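Dipeptide Epimerase (Enterococcus faecalis V583, PDB 3JVA) is a magnesium-binding enzyme of the mandelate racemase/muconate lactonizing enzyme family, built on the enolase fold. Local coordinates at residues Asp108-Tyr119 with Glu343-Gly351; Pro196-Ala207 with Tyr228-Ile237. All coordinates share one frame; numbering follows the deposited sequence.

Interaction 1 (Asp108-Tyr119 with Glu343-Gly351)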
loop_
_atom_site.group_PDB
_atom_site.type_symbol
_atom_site.label_atom_id
_atom_site.label_comp_id
_atom_site.label_asym_id
_atom_site.label_seq_id
_atom_site.Cartn_x
_atom_site.Cartn_y
_atom_site.Cartn_z
ATOM N N ASP B 108 21.938 17.137 -36.122
ATOM C CA ASP B 108 22.925 18.035 -36.730
ATOM C C ASP B 108 22.339 18.503 -38.063
ATOM O O ASP B 108 22.390 19.692 -38.394
ATOM C CB ASP B 108 24.255 17.302 -36.948
ATOM C CG ASP B 108 25.368 18.228 -37.427
ATOM O OD1 ASP B 108 25.243 19.460 -37.259
ATOM O OD2 ASP B 108 26.377 17.721 -37.959
ATOM N N LEU B 109 21.758 17.562 -38.809
ATOM C CA LEU B 109 21.139 17.872 -40.098
ATOM C C LEU B 109 19.956 18.822 -39.926
ATOM O O LEU B 109 19.739 19.702 -40.758
ATOM C CB LEU B 109 20.684 16.585 -40.807
ATOM C CG LEU B 109 21.780 15.796 -41.542
ATOM C CD1 LEU B 109 21.238 14.447 -42.008
ATOM C CD2 LEU B 109 22.281 16.618 -42.740
ATOM N N MET B 110 19.180 18.645 -38.859
ATOM C CA MET B 110 18.051 19.536 -38.611
ATOM C C MET B 110 18.562 20.970 -38.448
ATOM O O MET B 110 17.999 21.915 -39.009
ATOM C CB MET B 110 17.298 19.119 -37.342
ATOM C CG MET B 110 16.498 17.835 -37.481
ATOM S SD MET B 110 15.487 17.544 -36.012
ATOM C CE MET B 110 15.795 15.772 -35.729
ATOM N N GLY B 111 19.628 21.132 -37.671
ATOM C CA GLY B 111 20.183 22.460 -37.462
ATOM C C GLY B 111 20.720 23.053 -38.755
ATOM O O GLY B 111 20.518 24.234 -39.045
ATOM N N GLN B 112 21.398 22.229 -39.543
ATOM C CA GLN B 112 21.958 22.697 -40.800
ATOM C C GLN B 112 20.872 23.141 -41.777
ATOM O O GLN B 112 21.011 24.175 -42.426
ATOM C CB GLN B 112 22.844 21.614 -41.414
ATOM C CG GLN B 112 24.119 21.403 -40.606
ATOM C CD GLN B 112 25.070 20.421 -41.241
ATOM O OE1 GLN B 112 25.388 20.525 -42.426
ATOM N NE2 GLN B 112 25.547 19.465 -40.453
ATOM N N LYS B 113 19.784 22.380 -41.866
ATOM C CA LYS B 113 18.689 22.737 -42.767
ATOM C C LYS B 113 17.953 23.991 -42.290
ATOM O O LYS B 113 17.573 24.844 -43.100
ATOM C CB LYS B 113 17.696 21.578 -42.890
ATOM C CG LYS B 113 16.544 21.839 -43.853
ATOM C CD LYS B 113 17.046 22.064 -45.279
ATOM C CE LYS B 113 15.886 22.162 -46.267
ATOM N NZ LYS B 113 16.351 22.447 -47.657
ATOM N N ALA B 114 17.743 24.100 -40.980
ATOM C CA ALA B 114 17.062 25.261 -40.411
ATOM C C ALA B 114 18.019 26.451 -40.303
ATOM O O ALA B 114 17.592 27.585 -40.053
ATOM C CB ALA B 114 16.498 24.916 -39.021
ATOM N N GLN B 115 19.307 26.182 -40.502
ATOM C CA GLN B 115 20.358 27.200 -40.400
ATOM C C GLN B 115 20.322 27.820 -39.003
ATOM O O GLN B 115 20.263 29.041 -38.828
ATOM C CB GLN B 115 20.187 28.267 -41.491
ATOM C CG GLN B 115 20.215 27.675 -42.904
ATOM C CD GLN B 115 20.383 28.717 -44.004
ATOM O OE1 GLN B 115 20.293 28.399 -45.194
ATOM N NE2 GLN B 115 20.640 29.958 -43.615
ATOM N N LEU B 116 20.361 26.939 -38.009
ATOM C CA LEU B 116 20.329 27.329 -36.606
ATOM C C LEU B 116 21.243 26.429 -35.792
ATOM O O LEU B 116 21.407 25.246 -36.108
ATOM C CB LEU B 116 18.912 27.179 -36.044
ATOM C CG LEU B 116 17.779 28.050 -36.583
ATOM C CD1 LEU B 116 16.452 27.514 -36.088
ATOM C CD2 LEU B 116 17.983 29.478 -36.133
ATOM N N PRO B 117 21.871 26.983 -34.742
ATOM C CA PRO B 117 22.748 26.168 -33.901
ATOM C C PRO B 117 21.793 25.171 -33.251
ATOM O O PRO B 117 20.636 25.504 -32.996
ATOM C CB PRO B 117 23.291 27.170 -32.883
ATOM C CG PRO B 117 23.257 28.467 -33.625
ATOM C CD PRO B 117 21.936 28.401 -34.349
ATOM N N LEU B 118 22.268 23.968 -32.966
ATOM C CA LEU B 118 21.401 22.953 -32.388
ATOM C C LEU B 118 20.676 23.344 -31.103
ATOM O O LEU B 118 19.502 23.018 -30.935
ATOM C CB LEU B 118 22.188 21.657 -32.158
ATOM C CG LEU B 118 21.397 20.460 -31.613
ATOM C CD1 LEU B 118 20.178 20.168 -32.501
ATOM C CD2 LEU B 118 22.319 19.251 -31.557
ATOM N N TYR B 119 21.354 24.039 -30.193
ATOM C CA TYR B 119 20.705 24.411 -28.940
ATOM C C TYR B 119 19.421 25.214 -29.132
ATOM O O TYR B 119 18.560 25.222 -28.257
ATOM C CB TYR B 119 21.680 25.168 -28.026
ATOM C CG TYR B 119 22.084 26.543 -28.505
ATOM C CD1 TYR B 119 21.227 27.631 -28.363
ATOM C CD2 TYR B 119 23.326 26.755 -29.096
ATOM C CE1 TYR B 119 21.600 28.905 -28.798
ATOM C CE2 TYR B 119 23.708 28.021 -29.536
ATOM C CZ TYR B 119 22.840 29.089 -29.384
ATOM O OH TYR B 119 23.211 30.343 -29.817
ATOM N N GLU B 343 31.263 27.493 -24.860
ATOM C CA GLU B 343 30.435 28.449 -25.588
ATOM C C GLU B 343 30.163 27.822 -26.947
ATOM O O GLU B 343 31.095 27.495 -27.681
ATOM C CB GLU B 343 31.177 29.778 -25.733
ATOM C CG GLU B 343 31.666 30.327 -24.404
ATOM C CD GLU B 343 32.281 31.708 -24.529
ATOM O OE1 GLU B 343 31.539 32.672 -24.816
ATOM O OE2 GLU B 343 33.508 31.825 -24.344
ATOM N N LEU B 344 28.886 27.668 -27.282
ATOM C CA LEU B 344 28.497 27.000 -28.521
ATOM C C LEU B 344 28.556 27.747 -29.854
ATOM O O LEU B 344 28.664 27.116 -30.910
ATOM C CB LEU B 344 27.113 26.376 -28.315
ATOM C CG LEU B 344 27.135 25.437 -27.099
ATOM C CD1 LEU B 344 25.758 24.869 -26.834
ATOM C CD2 LEU B 344 28.142 24.323 -27.347
ATOM N N GLY B 345 28.487 29.070 -29.830
ATOM C CA GLY B 345 28.565 29.811 -31.078
ATOM C C GLY B 345 27.313 29.768 -31.934
ATOM O O GLY B 345 26.311 29.153 -31.562
ATOM N N GLU B 346 27.378 30.413 -33.094
ATOM C CA GLU B 346 26.235 30.483 -33.995
ATOM C C GLU B 346 26.275 29.586 -35.229
ATOM O O GLU B 346 25.397 29.683 -36.083
ATOM C CB GLU B 346 26.016 31.935 -34.433
ATOM C CG GLU B 346 25.495 32.827 -33.324
ATOM C CD GLU B 346 24.130 32.388 -32.828
ATOM O OE1 GLU B 346 23.161 32.468 -33.610
ATOM O OE2 GLU B 346 24.030 31.956 -31.658
ATOM N N ALA B 347 27.283 28.723 -35.331
ATOM C CA ALA B 347 27.379 27.819 -36.473
ATOM C C ALA B 347 26.152 26.908 -36.445
ATOM O O ALA B 347 25.702 26.512 -35.373
ATOM C CB ALA B 347 28.657 26.988 -36.381
ATOM N N ALA B 348 25.610 26.577 -37.612
ATOM C CA ALA B 348 24.425 25.721 -37.669
ATOM C C ALA B 348 24.698 24.303 -37.180
ATOM O O ALA B 348 25.801 23.767 -37.351
ATOM C CB ALA B 348 23.871 25.684 -39.094
ATOM N N GLY B 349 23.683 23.698 -36.572
ATOM C CA GLY B 349 23.821 22.343 -36.069
ATOM C C GLY B 349 24.884 22.238 -34.989
ATOM O O GLY B 349 24.912 23.042 -34.058
ATOM N N LEU B 350 25.761 21.247 -35.119
ATOM C CA LEU B 350 26.833 21.031 -34.154
ATOM C C LEU B 350 28.053 21.905 -34.428
ATOM O O LEU B 350 28.956 21.986 -33.596
ATOM C CB LEU B 350 27.270 19.566 -34.169
ATOM C CG LEU B 350 26.211 18.517 -33.825
ATOM C CD1 LEU B 350 26.771 17.133 -34.096
ATOM C CD2 LEU B 350 25.793 18.663 -32.367
ATOM N N GLY B 351 28.077 22.550 -35.592
ATOM C CA GLY B 351 29.209 23.394 -35.955
ATOM C C GLY B 351 30.451 22.557 -36.216
ATOM O O GLY B 351 31.582 23.031 -36.091
#
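Asp108 meets the turn at Gly349 and Leu350 with its whole side chain. Asp108 CB lies 3.8 Å from Leu350 CD1. Asp108 CG packs at 3.7 Å on Leu350 CG. At the tip, Asp108 OD1 accepts Leu350 N at 2.8 Å. The hydrogen bond is nearly straight (170°), but the N-H comes from above the carboxylate plane. With CG anti to the backbone N (chi1 -173°), the carboxylate leaves the helix toward the turn. Its second oxygen, OD2, is hydrogen-bonded to Tyr45 N, so both oxygens are held.

Gly111 and Gly349 bring the backbones to 3.9 Å between their CA atoms, a spacing that leaves no place for a CB on Gly111. A Schellman motif with Gln115 as its C-prime residue ends helix 96-114. The chain then runs past the loop 343-351: Leu116 O accepts Gly349 N, and Leu118 N donates to Gly349 O. Pro117 and Gly349 form a single beta bridge, which joins the N-terminal capping domain to the C-terminal part of an enolase-type chain.

Beyond it, Pro117 CG rests 3.5 Å from Glu346 O. The Tyr119 ring points its edge at Gly345 O, while Leu344 CD1 approaches Tyr119 CD2 at 3.8 Å. Glu346, bent at chi2, brings OE2 to 2.6 Å from Tyr119 OH, its carboxylate plane turned 67° from the ring; its OE1 is hydrogen-bonded to a glycerol.

Interaction 2 (Pro196-Ala207 with Tyr228-Ile237)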
loop_
_atom_site.group_PDB
_atom_site.type_symbol
_atom_site.label_atom_id
_atom_site.label_comp_id
_atom_site.label_asym_id
_atom_site.label_seq_id
_atom_site.Cartn_x
_atom_site.Cartn_y
_atom_site.Cartn_z
ATOM N N PRO B 196 23.923 -0.931 0.342
ATOM C CA PRO B 196 23.192 0.210 0.902
ATOM C C PRO B 196 23.701 0.760 2.235
ATOM O O PRO B 196 23.980 1.953 2.351
ATOM C CB PRO B 196 21.761 -0.312 0.996
ATOM C CG PRO B 196 21.682 -1.278 -0.159
ATOM C CD PRO B 196 22.996 -2.015 -0.029
ATOM N N LYS B 197 23.824 -0.092 3.245
ATOM C CA LYS B 197 24.274 0.399 4.540
ATOM C C LYS B 197 25.743 0.817 4.574
ATOM O O LYS B 197 26.108 1.739 5.308
ATOM C CB LYS B 197 23.944 -0.627 5.625
ATOM C CG LYS B 197 22.429 -0.726 5.829
ATOM C CD LYS B 197 22.022 -1.576 7.016
ATOM C CE LYS B 197 20.524 -1.422 7.266
ATOM N NZ LYS B 197 20.037 -2.203 8.433
ATOM N N ASP B 198 26.579 0.159 3.778
ATOM C CA ASP B 198 27.993 0.530 3.713
ATOM C C ASP B 198 28.074 1.903 3.054
ATOM O O ASP B 198 28.891 2.742 3.436
ATOM C CB ASP B 198 28.788 -0.470 2.870
ATOM C CG ASP B 198 29.229 -1.685 3.660
ATOM O OD1 ASP B 198 29.005 -1.716 4.889
ATOM O OD2 ASP B 198 29.808 -2.604 3.046
ATOM N N ALA B 199 27.225 2.117 2.049
ATOM C CA ALA B 199 27.194 3.383 1.322
ATOM C C ALA B 199 26.885 4.553 2.248
ATOM O O ALA B 199 27.525 5.599 2.173
ATOM C CB ALA B 199 26.158 3.323 0.193
ATOM N N VAL B 200 25.895 4.384 3.118
ATOM C CA VAL B 200 25.536 5.450 4.047
ATOM C C VAL B 200 26.743 5.794 4.914
ATOM O O VAL B 200 27.041 6.963 5.148
ATOM C CB VAL B 200 24.354 5.024 4.948
ATOM C CG1 VAL B 200 24.110 6.067 6.037
ATOM C CG2 VAL B 200 23.106 4.854 4.097
ATOM N N LYS B 201 27.444 4.762 5.368
ATOM C CA LYS B 201 28.623 4.930 6.215
ATOM C C LYS B 201 29.713 5.711 5.481
ATOM O O LYS B 201 30.234 6.706 5.989
ATOM C CB LYS B 201 29.168 3.553 6.605
ATOM C CG LYS B 201 30.042 3.532 7.852
ATOM C CD LYS B 201 30.775 2.191 8.001
ATOM C CE LYS B 201 29.878 0.990 7.673
ATOM N NZ LYS B 201 28.607 0.962 8.454
ATOM N N ALA B 202 30.041 5.256 4.276
ATOM C CA ALA B 202 31.086 5.888 3.477
ATOM C C ALA B 202 30.746 7.327 3.110
ATOM O O ALA B 202 31.580 8.222 3.231
ATOM C CB ALA B 202 31.343 5.070 2.209
ATOM N N ILE B 203 29.515 7.552 2.665
ATOM C CA ILE B 203 29.106 8.890 2.270
ATOM C C ILE B 203 29.132 9.872 3.440
ATOM O O ILE B 203 29.587 11.009 3.295
ATOM C CB ILE B 203 27.709 8.855 1.609
ATOM C CG1 ILE B 203 27.808 8.096 0.279
ATOM C CG2 ILE B 203 27.203 10.271 1.360
ATOM C CD1 ILE B 203 26.469 7.816 -0.389
ATOM N N GLN B 204 28.663 9.441 4.606
ATOM C CA GLN B 204 28.679 10.329 5.758
ATOM C C GLN B 204 30.114 10.653 6.171
ATOM O O GLN B 204 30.388 11.733 6.686
ATOM C CB GLN B 204 27.902 9.709 6.918
ATOM C CG GLN B 204 26.438 9.523 6.573
ATOM C CD GLN B 204 25.606 9.081 7.745
ATOM O OE1 GLN B 204 25.965 8.143 8.459
ATOM N NE2 GLN B 204 24.475 9.749 7.945
ATOM N N ALA B 205 31.034 9.725 5.929
ATOM C CA ALA B 205 32.436 9.958 6.266
ATOM C C ALA B 205 33.041 10.957 5.279
ATOM O O ALA B 205 33.790 11.855 5.664
ATOM C CB ALA B 205 33.209 8.651 6.232
ATOM N N LEU B 206 32.707 10.801 4.000
ATOM C CA LEU B 206 33.216 11.703 2.972
ATOM C C LEU B 206 32.582 13.086 3.084
ATOM O O LEU B 206 33.206 14.092 2.734
ATOM C CB LEU B 206 32.938 11.133 1.574
ATOM C CG LEU B 206 33.856 10.051 0.992
ATOM C CD1 LEU B 206 35.227 10.637 0.702
ATOM C CD2 LEU B 206 33.968 8.898 1.946
ATOM N N ALA B 207 31.346 13.132 3.572
ATOM C CA ALA B 207 30.615 14.390 3.713
ATOM C C ALA B 207 31.333 15.433 4.567
ATOM O O ALA B 207 31.081 16.627 4.425
ATOM C CB ALA B 207 29.221 14.126 4.283
ATOM N N TYR B 228 17.164 3.844 -0.273
ATOM C CA TYR B 228 17.548 3.829 1.136
ATOM C C TYR B 228 18.669 4.834 1.382
ATOM O O TYR B 228 18.601 5.643 2.302
ATOM C CB TYR B 228 18.019 2.425 1.536
ATOM C CG TYR B 228 18.548 2.341 2.956
ATOM C CD1 TYR B 228 17.681 2.361 4.048
ATOM C CD2 TYR B 228 19.919 2.257 3.202
ATOM C CE1 TYR B 228 18.170 2.297 5.360
ATOM C CE2 TYR B 228 20.417 2.192 4.512
ATOM C CZ TYR B 228 19.535 2.211 5.582
ATOM O OH TYR B 228 20.014 2.135 6.874
ATOM N N VAL B 229 19.707 4.779 0.556
ATOM C CA VAL B 229 20.826 5.703 0.707
ATOM C C VAL B 229 20.354 7.151 0.623
ATOM O O VAL B 229 20.640 7.964 1.499
ATOM C CB VAL B 229 21.890 5.467 -0.379
ATOM C CG1 VAL B 229 23.033 6.460 -0.211
ATOM C CG2 VAL B 229 22.405 4.046 -0.290
ATOM N N THR B 230 19.619 7.468 -0.434
ATOM C CA THR B 230 19.113 8.816 -0.624
ATOM C C THR B 230 18.367 9.326 0.604
ATOM O O THR B 230 18.551 10.469 1.026
ATOM C CB THR B 230 18.174 8.866 -1.837
ATOM O OG1 THR B 230 18.905 8.477 -3.005
ATOM C CG2 THR B 230 17.605 10.269 -2.025
ATOM N N SER B 231 17.539 8.464 1.182
ATOM C CA SER B 231 16.737 8.828 2.341
ATOM C C SER B 231 17.504 8.860 3.662
ATOM O O SER B 231 16.999 9.383 4.651
ATOM C CB SER B 231 15.558 7.862 2.476
ATOM O OG SER B 231 15.999 6.577 2.886
ATOM N N GLN B 232 18.715 8.311 3.687
ATOM C CA GLN B 232 19.482 8.284 4.931
ATOM C C GLN B 232 20.603 9.307 5.056
ATOM O O GLN B 232 21.085 9.562 6.164
ATOM C CB GLN B 232 20.059 6.886 5.157
ATOM C CG GLN B 232 19.014 5.803 5.371
ATOM C CD GLN B 232 18.123 6.087 6.563
ATOM O OE1 GLN B 232 18.603 6.466 7.635
ATOM N NE2 GLN B 232 16.818 5.899 6.387
ATOM N N VAL B 233 21.031 9.893 3.943
ATOM C CA VAL B 233 22.110 10.875 3.999
ATOM C C VAL B 233 21.666 12.245 3.509
ATOM O O VAL B 233 20.753 12.356 2.686
ATOM C CB VAL B 233 23.324 10.427 3.153
ATOM C CG1 VAL B 233 23.737 9.013 3.542
ATOM C CG2 VAL B 233 22.985 10.496 1.668
ATOM N N ASN B 234 22.315 13.288 4.019
ATOM C CA ASN B 234 21.996 14.652 3.608
ATOM C C ASN B 234 22.590 14.954 2.234
ATOM O O ASN B 234 22.078 15.798 1.498
ATOM C CB ASN B 234 22.544 15.664 4.620
ATOM C CG ASN B 234 21.804 15.629 5.939
ATOM O OD1 ASN B 234 20.576 15.551 5.971
ATOM N ND2 ASN B 234 22.547 15.699 7.039
ATOM N N THR B 235 23.673 14.262 1.894
ATOM C CA THR B 235 24.339 14.485 0.616
ATOM C C THR B 235 23.445 14.141 -0.567
ATOM O O THR B 235 22.735 13.134 -0.551
ATOM C CB THR B 235 25.636 13.654 0.513
ATOM O OG1 THR B 235 26.553 14.068 1.535
ATOM C CG2 THR B 235 26.291 13.852 -0.843
ATOM N N THR B 236 23.482 14.995 -1.587
ATOM C CA THR B 236 22.703 14.791 -2.808
ATOM C C THR B 236 23.142 13.489 -3.476
ATOM O O THR B 236 24.330 13.279 -3.719
ATOM C CB THR B 236 22.929 15.955 -3.796
ATOM O OG1 THR B 236 22.401 17.164 -3.234
ATOM C CG2 THR B 236 22.256 15.666 -5.139
ATOM N N ILE B 237 22.180 12.618 -3.773
ATOM C CA ILE B 237 22.471 11.340 -4.417
ATOM C C ILE B 237 21.969 11.370 -5.856
ATOM O O ILE B 237 20.825 11.748 -6.111
ATOM C CB ILE B 237 21.784 10.170 -3.688
ATOM C CG1 ILE B 237 22.302 10.080 -2.248
ATOM C CG2 ILE B 237 22.062 8.868 -4.419
ATOM C CD1 ILE B 237 23.798 9.848 -2.156
#
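Ile203 fills the tight half of the contact: it leaves helix 196-206 toward the other segment and touches Val229, Val233, Thr235 and Ile237. Its two branches divide the work. Ile203 CD1 lies 3.7 Å from Val229 CG1. The same Ile203 CD1 is 3.8 Å from Ile237 CD1. Ile203 CG2, anti to the backbone N, turns instead to Thr235 CB at 3.8 Å. Val214 of the neighbouring strand also touches Ile203, so its side chain sits between helix and sheet. One turn earlier Ala199 CB abuts Val229 CG2 at 3.9 Å. Val200 is split as well: CG1 meets Val233 CG1, and CG2 lies against Tyr228 CE2 and Gln232 CB. No hydrogen bond crosses between the two segments.

Toward solvent, at Gln204 and Gln232, the fit loosens. Gln204 crosses Val233, its CG 4.1 Å from Val233 CG1, and Gln204 NE2 comes no nearer than 3.8 Å to Gln232 O. Gln232, with its chain folded back at chi2, sets CG over one face of the Tyr228 ring, displaced toward the rim. A neighbouring subunit closes off the part at Lys197 and Tyr228. Lys197 CE passes 3.6 Å from Tyr228 OH; Lys197 NZ forms a salt bridge with Asp259 of that subunit, and Tyr228 OH is hydrogen-bonded to its Asn234.

The segments of helices 196-206 and 228-232 run in roughly the same direction, 35° apart with axes 9.2 Å from each other, as successive outer helices of a beta/alpha (TIM) barrel do, here in the enolase C-terminal domain that carries the magnesium site.

How the interactions relate
From the N terminus, the chain first builds the antiparallel sheet and the helices up to 96-114, whose last turns, with the loop after them and the start of helix 118-121, supply the first half of interaction 1. It then enters the barrel, and segment 196-207 meets 228-237 after 20 intervening residues: interaction 2 joins consecutive beta/alpha units. The remaining units follow before 343-351 returns to 108-119, closing a loop of more than 220 residues. Interaction 2 falls wholly within the span of interaction 1, and the two do not cross. Interaction 1 ties the capping domain to the chain's C-terminal end. The contacts lie on opposite sides of the chain's centre, their centres about 42 Å apart.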